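PDB 3DLJ: beta-Ala-His dipeptidase from Homo sapiens, which hydrolyses Xaa-His dipeptides, above all carnosine and anserine, as a secreted dimeric metallopeptidase of the M20 family with two zinc ions per subunit. Local coordinates for residues 51-56 with 88-93; 125-130 with 137-142; 289-294 with 421-426; 414-419 with 471-476. One frame throughout, in Å; residues are numbered along the deposited sequence.

Contact 1 of 4, residues 51-56 with 88-93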
loop_
_atom_site.group_PDB
_atom_site.type_symbol
_atom_site.label_atom_id
_atom_site.label_comp_id
_atom_site.label_asym_id
_atom_site.label_seq_id
_atom_site.Cartn_x
_atom_site.Cartn_y
_atom_site.Cartn_z
ATOM N N GLU A 51 6.823 -17.077 -11.037
ATOM C CA GLU A 51 7.817 -16.053 -10.696
ATOM C C GLU A 51 7.622 -15.522 -9.274
ATOM O O GLU A 51 8.563 -15.132 -8.593
ATOM C CB GLU A 51 7.748 -14.901 -11.693
ATOM C CG GLU A 51 8.476 -15.164 -12.983
ATOM C CD GLU A 51 9.902 -15.589 -12.744
ATOM O OE1 GLU A 51 10.748 -14.704 -12.473
ATOM O OE2 GLU A 51 10.189 -16.808 -12.814
ATOM N N LEU A 52 6.385 -15.545 -8.823
ATOM C CA LEU A 52 6.073 -15.179 -7.459
ATOM C C LEU A 52 6.587 -16.215 -6.467
ATOM O O LEU A 52 7.080 -15.851 -5.412
ATOM C CB LEU A 52 4.571 -14.948 -7.339
ATOM C CG LEU A 52 3.946 -14.427 -6.058
ATOM C CD1 LEU A 52 4.733 -13.276 -5.367
ATOM C CD2 LEU A 52 2.504 -14.036 -6.389
ATOM N N PHE A 53 6.480 -17.502 -6.811
ATOM C CA PHE A 53 6.999 -18.591 -5.974
ATOM C C PHE A 53 8.523 -18.561 -5.908
ATOM O O PHE A 53 9.106 -18.879 -4.870
ATOM C CB PHE A 53 6.558 -19.962 -6.519
ATOM C CG PHE A 53 5.249 -20.468 -5.946
ATOM C CD1 PHE A 53 4.034 -19.959 -6.388
ATOM C CD2 PHE A 53 5.249 -21.471 -4.976
ATOM C CE1 PHE A 53 2.827 -20.433 -5.860
ATOM C CE2 PHE A 53 4.061 -21.955 -4.448
ATOM C CZ PHE A 53 2.849 -21.442 -4.883
ATOM N N ARG A 54 9.159 -18.216 -7.026
ATOM C CA ARG A 54 10.613 -18.122 -7.086
ATOM C C ARG A 54 11.126 -16.982 -6.205
ATOM O O ARG A 54 12.143 -17.132 -5.548
ATOM C CB ARG A 54 11.096 -17.920 -8.510
ATOM C CG ARG A 54 12.580 -18.165 -8.625
ATOM C CD ARG A 54 13.021 -18.235 -10.058
ATOM N NE ARG A 54 12.902 -16.928 -10.686
ATOM C CZ ARG A 54 13.861 -16.014 -10.711
ATOM N NH1 ARG A 54 13.621 -14.867 -11.324
ATOM N NH2 ARG A 54 15.050 -16.233 -10.129
ATOM N N MET A 55 10.395 -15.867 -6.202
ATOM C CA MET A 55 10.634 -14.721 -5.327
ATOM C C MET A 55 10.644 -15.104 -3.844
ATOM O O MET A 55 11.581 -14.781 -3.120
ATOM C CB MET A 55 9.576 -13.622 -5.587
ATOM C CG MET A 55 9.808 -12.280 -4.851
ATOM S SD MET A 55 11.246 -11.313 -5.370
ATOM C CE MET A 55 12.561 -11.952 -4.267
ATOM N N MET A 56 9.588 -15.777 -3.390
ATOM C CA MET A 56 9.519 -16.258 -2.013
ATOM C C MET A 56 10.681 -17.183 -1.699
ATOM O O MET A 56 11.214 -17.144 -0.593
ATOM C CB MET A 56 8.174 -16.944 -1.745
ATOM C CG MET A 56 6.962 -16.028 -2.052
ATOM S SD MET A 56 7.160 -14.374 -1.361
ATOM C CE MET A 56 6.893 -14.702 0.383
ATOM N N ILE A 88 -1.318 -20.433 -4.028
ATOM C CA ILE A 88 -0.859 -19.229 -3.331
ATOM C C ILE A 88 0.617 -19.436 -2.981
ATOM O O ILE A 88 1.004 -20.557 -2.600
ATOM C CB ILE A 88 -1.688 -18.967 -2.049
ATOM C CG1 ILE A 88 -3.168 -18.767 -2.395
ATOM C CG2 ILE A 88 -1.192 -17.759 -1.285
ATOM C CD1 ILE A 88 -4.107 -19.234 -1.269
ATOM N N PRO A 89 1.458 -18.384 -3.169
ATOM C CA PRO A 89 2.853 -18.390 -2.716
ATOM C C PRO A 89 2.996 -18.580 -1.208
ATOM O O PRO A 89 2.167 -18.055 -0.449
ATOM C CB PRO A 89 3.357 -16.992 -3.116
ATOM C CG PRO A 89 2.141 -16.183 -3.289
ATOM C CD PRO A 89 1.160 -17.139 -3.902
ATOM N N PRO A 90 4.051 -19.306 -0.773
ATOM C CA PRO A 90 4.235 -19.559 0.650
ATOM C C PRO A 90 4.444 -18.277 1.420
ATOM O O PRO A 90 4.833 -17.252 0.843
ATOM C CB PRO A 90 5.492 -20.451 0.711
ATOM C CG PRO A 90 6.219 -20.196 -0.556
ATOM C CD PRO A 90 5.115 -19.935 -1.578
ATOM N N VAL A 91 4.130 -18.316 2.706
ATOM C CA VAL A 91 4.426 -17.196 3.560
ATOM C C VAL A 91 5.727 -17.555 4.289
ATOM O O VAL A 91 5.867 -18.659 4.816
ATOM C CB VAL A 91 3.279 -16.876 4.535
ATOM C CG1 VAL A 91 3.761 -15.926 5.613
ATOM C CG2 VAL A 91 2.088 -16.243 3.777
ATOM N N ILE A 92 6.689 -16.636 4.274
ATOM C CA ILE A 92 7.881 -16.829 5.063
ATOM C C ILE A 92 7.595 -16.418 6.491
ATOM O O ILE A 92 7.118 -15.308 6.739
ATOM C CB ILE A 92 9.083 -16.055 4.507
ATOM C CG1 ILE A 92 9.496 -16.663 3.168
ATOM C CG2 ILE A 92 10.252 -16.049 5.537
ATOM C CD1 ILE A 92 10.523 -15.860 2.441
ATOM N N LEU A 93 7.857 -17.347 7.410
ATOM C CA LEU A 93 7.850 -17.071 8.840
ATOM C C LEU A 93 9.232 -17.370 9.395
ATOM O O LEU A 93 9.566 -18.542 9.616
ATOM C CB LEU A 93 6.799 -17.921 9.554
ATOM C CG LEU A 93 5.311 -17.636 9.304
ATOM C CD1 LEU A 93 4.494 -18.567 10.182
ATOM C CD2 LEU A 93 4.969 -16.199 9.615
#
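Helix 46-65 packs against the start of strand 91-96, a member of the mixed sheet that also carries the zinc ligand His110, and the two prolines leading into that strand meet Phe53, Leu52 and Met56 on the helix. The ring of Phe53 lies over the backbone of Pro89, whose CA sits 3.9 Å from the ring centroid and 20° off the ring normal, a CH-pi contact displaced toward the rim. At the far end of the same ring, CZ comes within 3.1 Å of Ile88 O, while CE2 and CD2 touch Pro90 CD. An alanine in place of Phe53 would probably leave the Pro89 backbone without its aromatic cover and open a gap beside Pro90 CD. Leu52 turns its CG anti to its own backbone N (chi1 -174°), and this branch point then rests on Pro89 CG at 3.7 Å, with CD2 touching the same ring carbon. Leu52 also lies about 4 Å, side chain to side chain, from Asp112, the probable active-site aspartate, and so probably helps to back the active-site region. Met56 bends at both chi2 and chi3. Its CG meets Pro89 CB at 3.9 Å, and its terminal CE approaches Pro90 O at 3.3 Å. Farther along the strand, Ile92 reaches back with CD1 to 3.4 Å from Met56 O and also packs on Ala59, Ala60 and Leu63 of the helix. No hydrogen bond joins the two segments, which means that their fit rests on van der Waals and CH-pi contacts of proline, aromatic, aliphatic and thioether groups.

Contact 2 of 4, residues 125-130 with 137-142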
loop_
_atom_site.group_PDB
_atom_site.type_symbol
_atom_site.label_atom_id
_atom_site.label_comp_id
_atom_site.label_asym_id
_atom_site.label_seq_id
_atom_site.Cartn_x
_atom_site.Cartn_y
_atom_site.Cartn_z
ATOM N N ASP A 125 12.169 -0.066 -18.857
ATOM C CA ASP A 125 11.627 -1.406 -18.693
ATOM C C ASP A 125 11.287 -1.592 -17.194
ATOM O O ASP A 125 12.190 -1.565 -16.348
ATOM C CB ASP A 125 12.651 -2.432 -19.197
ATOM C CG ASP A 125 12.166 -3.858 -19.067
ATOM O OD1 ASP A 125 11.275 -4.117 -18.252
ATOM O OD2 ASP A 125 12.694 -4.747 -19.764
ATOM N N PRO A 126 9.983 -1.765 -16.860
ATOM C CA PRO A 126 9.528 -1.822 -15.452
ATOM C C PRO A 126 10.285 -2.809 -14.560
ATOM O O PRO A 126 10.388 -2.595 -13.364
ATOM C CB PRO A 126 8.053 -2.253 -15.567
ATOM C CG PRO A 126 7.846 -2.657 -16.969
ATOM C CD PRO A 126 8.858 -1.929 -17.794
ATOM N N TYR A 127 10.814 -3.872 -15.163
ATOM C CA TYR A 127 11.490 -4.943 -14.443
ATOM C C TYR A 127 13.015 -4.904 -14.570
ATOM O O TYR A 127 13.712 -5.848 -14.173
ATOM C CB TYR A 127 10.910 -6.303 -14.844
ATOM C CG TYR A 127 9.476 -6.473 -14.380
ATOM C CD1 TYR A 127 8.399 -6.465 -15.301
ATOM C CD2 TYR A 127 9.182 -6.591 -13.026
ATOM C CE1 TYR A 127 7.069 -6.596 -14.864
ATOM C CE2 TYR A 127 7.860 -6.728 -12.581
ATOM C CZ TYR A 127 6.816 -6.720 -13.490
ATOM O OH TYR A 127 5.539 -6.858 -13.009
ATOM N N VAL A 128 13.526 -3.810 -15.123
ATOM C CA VAL A 128 14.979 -3.570 -15.147
ATOM C C VAL A 128 15.226 -2.317 -14.299
ATOM O O VAL A 128 14.944 -1.213 -14.772
ATOM C CB VAL A 128 15.534 -3.338 -16.592
ATOM C CG1 VAL A 128 17.035 -3.010 -16.544
ATOM C CG2 VAL A 128 15.278 -4.544 -17.497
ATOM N N LEU A 129 15.722 -2.486 -13.066
ATOM C CA LEU A 129 16.010 -1.321 -12.191
ATOM C C LEU A 129 16.993 -0.400 -12.921
ATOM O O LEU A 129 18.074 -0.824 -13.299
ATOM C CB LEU A 129 16.555 -1.736 -10.810
ATOM C CG LEU A 129 16.619 -0.689 -9.674
ATOM C CD1 LEU A 129 15.239 -0.466 -9.014
ATOM C CD2 LEU A 129 17.672 -1.055 -8.603
ATOM N N THR A 130 16.579 0.844 -13.150
ATOM C CA THR A 130 17.370 1.824 -13.895
ATOM C C THR A 130 17.568 3.050 -12.992
ATOM O O THR A 130 16.596 3.628 -12.498
ATOM C CB THR A 130 16.626 2.215 -15.232
ATOM O OG1 THR A 130 16.273 1.028 -15.969
ATOM C CG2 THR A 130 17.475 3.127 -16.120
ATOM N N TYR A 137 14.442 3.298 -10.701
ATOM C CA TYR A 137 13.139 3.090 -11.345
ATOM C C TYR A 137 12.865 1.622 -11.622
ATOM O O TYR A 137 13.714 0.929 -12.178
ATOM C CB TYR A 137 13.077 3.857 -12.666
ATOM C CG TYR A 137 12.849 5.332 -12.490
ATOM C CD1 TYR A 137 13.902 6.234 -12.516
ATOM C CD2 TYR A 137 11.562 5.827 -12.317
ATOM C CE1 TYR A 137 13.675 7.601 -12.357
ATOM C CE2 TYR A 137 11.331 7.176 -12.151
ATOM C CZ TYR A 137 12.375 8.052 -12.184
ATOM O OH TYR A 137 12.100 9.393 -12.006
ATOM N N GLY A 138 11.672 1.156 -11.252
ATOM C CA GLY A 138 11.317 -0.227 -11.454
ATOM C C GLY A 138 10.097 -0.583 -10.651
ATOM O O GLY A 138 9.837 0.022 -9.600
ATOM N N ARG A 139 9.342 -1.560 -11.132
ATOM C CA ARG A 139 8.168 -2.026 -10.398
ATOM C C ARG A 139 8.573 -2.769 -9.108
ATOM O O ARG A 139 9.358 -3.720 -9.143
ATOM C CB ARG A 139 7.273 -2.900 -11.303
ATOM C CG ARG A 139 6.206 -3.671 -10.551
ATOM C CD ARG A 139 5.181 -2.713 -9.841
ATOM N NE ARG A 139 4.158 -2.249 -10.783
ATOM C CZ ARG A 139 3.886 -0.977 -11.084
ATOM N NH1 ARG A 139 2.936 -0.728 -11.970
ATOM N NH2 ARG A 139 4.529 0.051 -10.497
ATOM N N GLY A 140 8.023 -2.327 -7.976
ATOM C CA GLY A 140 8.381 -2.886 -6.664
ATOM C C GLY A 140 9.541 -2.192 -5.964
ATOM O O GLY A 140 9.942 -2.620 -4.881
ATOM N N ALA A 141 10.105 -1.150 -6.577
ATOM C CA ALA A 141 11.259 -0.434 -5.983
ATOM C C ALA A 141 10.928 0.141 -4.617
ATOM O O ALA A 141 11.700 -0.023 -3.676
ATOM C CB ALA A 141 11.781 0.679 -6.918
ATOM N N THR A 142 9.790 0.829 -4.522
ATOM C CA THR A 142 9.271 1.338 -3.241
ATOM C C THR A 142 8.205 0.370 -2.637
ATOM O O THR A 142 8.126 0.210 -1.424
ATOM C CB THR A 142 8.695 2.780 -3.381
ATOM O OG1 THR A 142 8.945 3.519 -2.177
ATOM C CG2 THR A 142 7.195 2.769 -3.636
#
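Tyr127 crosses the aliphatic part of Arg139 obliquely, with CE2 standing 4.0 Å from Arg139 CG and its OH near the same carbon. The ring and guanidinium planes are 83° apart. Arg139 has CG anti to the backbone N (chi1 167°), which sets that carbon against Tyr127 CE2; beyond it the chain bends at chi2 and chi3, and the guanidinium bonds to the carbonyls of Gln114 and Pro115 and forms a salt bridge with Glu460. On the backbone of the same residue, Arg139 N donates to Pro126 O at 2.7 Å. The same oxygen receives a CA-H...O contact from Gly138. Next to these, Thr130 and Tyr137 form a hydrogen-bonded antiparallel pair at the open end of the 130-137 hairpin: Thr130 N gives to Tyr137 O at 3.0 Å, and Tyr137 N gives to Thr130 O at 2.8 Å. Ahead of the hairpin a type I turn runs from Asp125 to Val128, where Asp125 OD1 accepts from Tyr127 N in an Asx turn. Leu129 CD1 reaches Ala141 CB at 4.2 Å and also lies near Tyr137 O. The side chain of Arg139 is about 8 Å from a bound zinc ion and about 6 Å from that of the zinc ligand His456.

Contact 3 of 4, residues 289-294 with 421-426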
loop_
_atom_site.group_PDB
_atom_site.type_symbol
_atom_site.label_atom_id
_atom_site.label_comp_id
_atom_site.label_asym_id
_atom_site.label_seq_id
_atom_site.Cartn_x
_atom_site.Cartn_y
_atom_site.Cartn_z
ATOM N N LYS A 289 -1.756 22.426 11.575
ATOM C CA LYS A 289 -0.921 23.614 11.476
ATOM C C LYS A 289 0.542 23.321 11.830
ATOM O O LYS A 289 1.439 23.996 11.340
ATOM C CB LYS A 289 -1.481 24.725 12.372
ATOM N N ALA A 290 0.775 22.307 12.667
ATOM C CA ALA A 290 2.129 21.969 13.127
ATOM C C ALA A 290 2.894 21.023 12.199
ATOM O O ALA A 290 4.055 20.729 12.457
ATOM C CB ALA A 290 2.099 21.405 14.560
ATOM N N ILE A 291 2.237 20.541 11.141
ATOM C CA ILE A 291 2.866 19.670 10.134
ATOM C C ILE A 291 3.667 20.532 9.151
ATOM O O ILE A 291 3.264 21.655 8.833
ATOM C CB ILE A 291 1.825 18.817 9.365
ATOM C CG1 ILE A 291 1.048 17.894 10.318
ATOM C CG2 ILE A 291 2.482 18.041 8.237
ATOM C CD1 ILE A 291 1.748 16.610 10.709
ATOM N N HIS A 292 4.802 20.003 8.685
ATOM C CA HIS A 292 5.699 20.740 7.785
ATOM C C HIS A 292 5.472 20.351 6.328
ATOM O O HIS A 292 5.875 19.274 5.903
ATOM C CB HIS A 292 7.164 20.526 8.188
ATOM C CG HIS A 292 7.512 21.115 9.524
ATOM N ND1 HIS A 292 7.688 20.347 10.657
ATOM C CD2 HIS A 292 7.700 22.403 9.909
ATOM C CE1 HIS A 292 7.977 21.135 11.680
ATOM N NE2 HIS A 292 7.981 22.387 11.255
ATOM N N LEU A 293 4.812 21.228 5.576
ATOM C CA LEU A 293 4.525 20.971 4.166
ATOM C C LEU A 293 4.467 22.268 3.370
ATOM O O LEU A 293 3.576 23.093 3.567
ATOM C CB LEU A 293 3.224 20.166 3.985
ATOM C CG LEU A 293 2.812 19.730 2.554
ATOM C CD1 LEU A 293 3.593 18.540 2.061
ATOM C CD2 LEU A 293 1.333 19.412 2.487
ATOM N N ASP A 294 5.436 22.431 2.476
ATOM C CA ASP A 294 5.452 23.528 1.537
ATOM C C ASP A 294 4.547 23.134 0.387
ATOM O O ASP A 294 4.793 22.139 -0.303
ATOM C CB ASP A 294 6.879 23.803 1.039
ATOM C CG ASP A 294 6.975 25.083 0.216
ATOM O OD1 ASP A 294 6.464 25.116 -0.930
ATOM O OD2 ASP A 294 7.567 26.064 0.723
ATOM N N ASP A 421 7.857 14.354 11.521
ATOM C CA ASP A 421 6.447 14.667 11.711
ATOM C C ASP A 421 5.652 13.382 11.855
ATOM O O ASP A 421 5.934 12.386 11.187
ATOM C CB ASP A 421 5.896 15.515 10.568
ATOM C CG ASP A 421 6.127 17.010 10.788
ATOM O OD1 ASP A 421 6.236 17.462 11.971
ATOM O OD2 ASP A 421 6.202 17.728 9.765
ATOM N N MET A 422 4.693 13.410 12.771
ATOM C CA MET A 422 3.740 12.334 12.952
ATOM C C MET A 422 2.610 12.596 11.958
ATOM O O MET A 422 1.867 13.567 12.074
ATOM C CB MET A 422 3.241 12.292 14.406
ATOM C CG MET A 422 4.328 12.024 15.455
ATOM S SD MET A 422 4.971 10.309 15.486
ATOM C CE MET A 422 3.583 9.471 16.281
ATOM N N ILE A 423 2.514 11.749 10.946
ATOM C CA ILE A 423 1.569 11.974 9.859
ATOM C C ILE A 423 0.509 10.877 9.828
ATOM O O ILE A 423 0.684 9.793 10.396
ATOM C CB ILE A 423 2.290 12.142 8.462
ATOM C CG1 ILE A 423 3.037 10.852 8.056
ATOM C CG2 ILE A 423 3.229 13.371 8.460
ATOM C CD1 ILE A 423 3.494 10.820 6.631
ATOM N N ARG A 424 -0.618 11.187 9.196
ATOM C CA ARG A 424 -1.566 10.162 8.817
ATOM C C ARG A 424 -1.313 9.828 7.334
ATOM O O ARG A 424 -0.366 10.351 6.727
ATOM C CB ARG A 424 -3.004 10.613 9.098
ATOM C CG ARG A 424 -3.331 10.825 10.575
ATOM C CD ARG A 424 -4.852 10.815 10.826
ATOM N NE ARG A 424 -5.195 10.831 12.260
ATOM N N ASP A 425 -2.146 8.961 6.766
ATOM C CA ASP A 425 -2.001 8.484 5.399
ATOM C C ASP A 425 -3.387 8.372 4.790
ATOM O O ASP A 425 -4.316 7.924 5.448
ATOM C CB ASP A 425 -1.337 7.101 5.400
ATOM C CG ASP A 425 -0.602 6.793 4.109
ATOM O OD1 ASP A 425 0.634 6.627 4.162
ATOM O OD2 ASP A 425 -1.243 6.697 3.042
ATOM N N GLY A 426 -3.517 8.762 3.527
ATOM C CA GLY A 426 -4.778 8.655 2.813
ATOM C C GLY A 426 -5.087 7.252 2.342
ATOM O O GLY A 426 -6.234 6.907 2.094
#
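A surface contact, mostly polar, ties the loop between helices 282-289 and 295-302 to the beginning of strand 421-425, which pairs in parallel with strand 216-232 of the mixed five-stranded sheet. Its centre is a histidine-carboxylate pair, His292 with Asp421. Asp421 has CG anti to its carbonyl carbon (chi1 -86°), which brings the carboxylate carbon up to the loop. Asp421 OD2 takes two hydrogen bonds from His292: backbone N donates at 2.9 Å, and ring ND1 at 3.1 Å. The two donors come from opposite faces of the carboxylate plane, the main-chain one 36° out of it and ND1 on the syn side, 19° out. ND1 also makes a weak bond to OD1 at 3.5 Å, and the ring and carboxylate planes are nearly parallel. Beside this grip Ile291 pushes CD1 to 3.3 Å from Met422 O and to 4.2 Å from Ile423 CG2, while its side chain also packs on Leu316 of helix 312-320. An alanine in place of Asp421 would probably leave both His292 donors without this acceptor and set the imidazole free to turn. A main-chain and a side-chain N-H both reach one oxygen, the ring bond being bent, which would help to hold the loop in place and limit rotation of the imidazole; the nearby carboxylate would probably also favour its protonated form.

Contact 4 of 4, residues 414-419 with 471-476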
loop_
_atom_site.group_PDB
_atom_site.type_symbol
_atom_site.label_atom_id
_atom_site.label_comp_id
_atom_site.label_asym_id
_atom_site.label_seq_id
_atom_site.Cartn_x
_atom_site.Cartn_y
_atom_site.Cartn_z
ATOM N N THR A 414 18.434 10.352 14.897
ATOM C CA THR A 414 19.837 9.914 14.744
ATOM C C THR A 414 20.328 9.944 13.293
ATOM O O THR A 414 21.421 10.460 13.019
ATOM C CB THR A 414 20.079 8.493 15.342
ATOM O OG1 THR A 414 19.968 8.544 16.763
ATOM C CG2 THR A 414 21.465 7.965 14.991
ATOM N N VAL A 415 19.529 9.391 12.374
ATOM C CA VAL A 415 19.966 9.204 10.974
ATOM C C VAL A 415 19.810 10.466 10.113
ATOM O O VAL A 415 20.671 10.781 9.292
ATOM C CB VAL A 415 19.288 7.971 10.311
ATOM C CG1 VAL A 415 19.637 7.867 8.832
ATOM C CG2 VAL A 415 19.708 6.693 11.042
ATOM N N PHE A 416 18.719 11.191 10.323
ATOM C CA PHE A 416 18.397 12.321 9.465
ATOM C C PHE A 416 18.676 13.654 10.137
ATOM O O PHE A 416 18.636 14.700 9.489
ATOM C CB PHE A 416 16.961 12.205 8.917
ATOM C CG PHE A 416 16.762 11.007 7.997
ATOM C CD1 PHE A 416 16.198 9.826 8.473
ATOM C CD2 PHE A 416 17.172 11.053 6.665
ATOM C CE1 PHE A 416 16.033 8.719 7.631
ATOM C CE2 PHE A 416 16.993 9.940 5.802
ATOM C CZ PHE A 416 16.432 8.784 6.290
ATOM N N GLY A 417 18.984 13.601 11.433
ATOM C CA GLY A 417 19.340 14.784 12.186
ATOM C C GLY A 417 18.171 15.709 12.425
ATOM O O GLY A 417 18.359 16.878 12.761
ATOM N N THR A 418 16.957 15.203 12.257
ATOM C CA THR A 418 15.778 16.038 12.472
ATOM C C THR A 418 14.597 15.269 13.052
ATOM O O THR A 418 14.536 14.043 12.961
ATOM C CB THR A 418 15.342 16.770 11.180
ATOM O OG1 THR A 418 14.183 17.566 11.462
ATOM C CG2 THR A 418 15.034 15.774 10.059
ATOM N N GLU A 419 13.656 16.001 13.634
ATOM C CA GLU A 419 12.446 15.389 14.162
ATOM C C GLU A 419 11.486 14.991 13.037
ATOM O O GLU A 419 11.191 15.804 12.149
ATOM C CB GLU A 419 11.740 16.317 15.164
ATOM C CG GLU A 419 12.514 16.564 16.463
ATOM C CD GLU A 419 12.644 15.317 17.338
ATOM O OE1 GLU A 419 11.769 14.423 17.248
ATOM O OE2 GLU A 419 13.619 15.236 18.122
ATOM N N THR A 471 18.116 2.046 5.287
ATOM C CA THR A 471 18.859 0.933 5.852
ATOM C C THR A 471 19.508 1.306 7.196
ATOM O O THR A 471 19.446 0.529 8.161
ATOM C CB THR A 471 19.931 0.397 4.841
ATOM O OG1 THR A 471 19.322 0.146 3.555
ATOM C CG2 THR A 471 20.603 -0.868 5.361
ATOM N N LYS A 472 20.107 2.494 7.261
ATOM C CA LYS A 472 20.660 3.038 8.504
ATOM C C LYS A 472 19.617 3.313 9.580
ATOM O O LYS A 472 19.873 3.087 10.783
ATOM C CB LYS A 472 21.431 4.320 8.220
ATOM C CG LYS A 472 22.700 4.082 7.468
ATOM C CD LYS A 472 23.024 5.283 6.630
ATOM C CE LYS A 472 24.363 5.147 5.990
ATOM N NZ LYS A 472 24.861 6.505 5.747
ATOM N N LEU A 473 18.455 3.806 9.145
ATOM C CA LEU A 473 17.325 4.061 10.023
ATOM C C LEU A 473 16.918 2.770 10.727
ATOM O O LEU A 473 16.722 2.745 11.954
ATOM C CB LEU A 473 16.131 4.619 9.231
ATOM C CG LEU A 473 14.814 4.823 9.988
ATOM C CD1 LEU A 473 15.058 5.827 11.065
ATOM C CD2 LEU A 473 13.717 5.318 9.078
ATOM N N PHE A 474 16.779 1.703 9.952
ATOM C CA PHE A 474 16.452 0.418 10.524
ATOM C C PHE A 474 17.534 -0.078 11.504
ATOM O O PHE A 474 17.221 -0.637 12.567
ATOM C CB PHE A 474 16.149 -0.614 9.409
ATOM C CG PHE A 474 14.836 -0.391 8.688
ATOM C CD1 PHE A 474 13.736 0.193 9.336
ATOM C CD2 PHE A 474 14.676 -0.815 7.357
ATOM C CE1 PHE A 474 12.502 0.377 8.662
ATOM C CE2 PHE A 474 13.431 -0.643 6.657
ATOM C CZ PHE A 474 12.353 -0.054 7.316
ATOM N N ALA A 475 18.802 0.097 11.140
ATOM C CA ALA A 475 19.934 -0.234 12.049
ATOM C C ALA A 475 19.846 0.493 13.423
ATOM O O ALA A 475 19.897 -0.145 14.493
ATOM C CB ALA A 475 21.266 0.057 11.359
ATOM N N ALA A 476 19.682 1.816 13.391
ATOM C CA ALA A 476 19.486 2.609 14.609
ATOM C C ALA A 476 18.274 2.126 15.442
ATOM O O ALA A 476 18.318 2.110 16.689
ATOM C CB ALA A 476 19.337 4.095 14.253
#
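Val415 holds CG1 anti to its backbone N (chi1 174°) and CG2 anti to its carbonyl carbon, an arrangement that sends both methyls against the helix opposite. CG2 is the probing branch, 3.6 Å from Lys472 O and 3.7 Å from Leu473 N, and it continues to Ala476 CB at 4.1 Å. CG1 meets Lys472 CB at 4.0 Å, the two side chains crossing at about a right angle. Lys472 places its CG anti to the carbonyl carbon, and its chain is extended from there to an ammonium that forms salt bridges with Asp21 and Glu469, both beyond this pair of segments. The contact joins the last turn of helix 403-416 to the middle of helix 464-482, where Val415, Lys472 and Ala476 make an apolar seam without an interhelical hydrogen bond. Phe416 adds to it from the side: Leu473 CD2 lies at the edge of its ring, near the ring plane, 4.4 Å from CE1. The same ring has Val415 CG1 over one face, offset toward the rim, and also meets Trp465. Thr414 reaches Ala476 CB more loosely, with its CG2 4.5 Å away. Phe17 of helix 13-22 touches both Val415 and Lys472, and Leu473 and Ala476 pack in turn on Ala411, one turn earlier in helix 403-416.

Along the chain, contact 1 closes before contact 2 opens, and both come before contacts 3 and 4, whose segments alternate: 289-294, 414-419, 421-426, 471-476. Contacts 1 and 2 have centres 19 Å apart; contact 2 lies nearer the zinc ions (about 8 Å from the Arg139 side chain) than contact 1 (about 12 Å from that of Leu52). Contacts 3 and 4, also 19 Å between centres, are linked directly, since helix 403-416 is followed, after a short loop, by strand 421-425. Helix 141-160, which begins in contact 2, packs on helix 464-482 of contact 4. Contact 1 involves the six-stranded mixed sheet and contact 3 the five-stranded one, their centres about 36 Å apart, with contact 2 beside the zinc site.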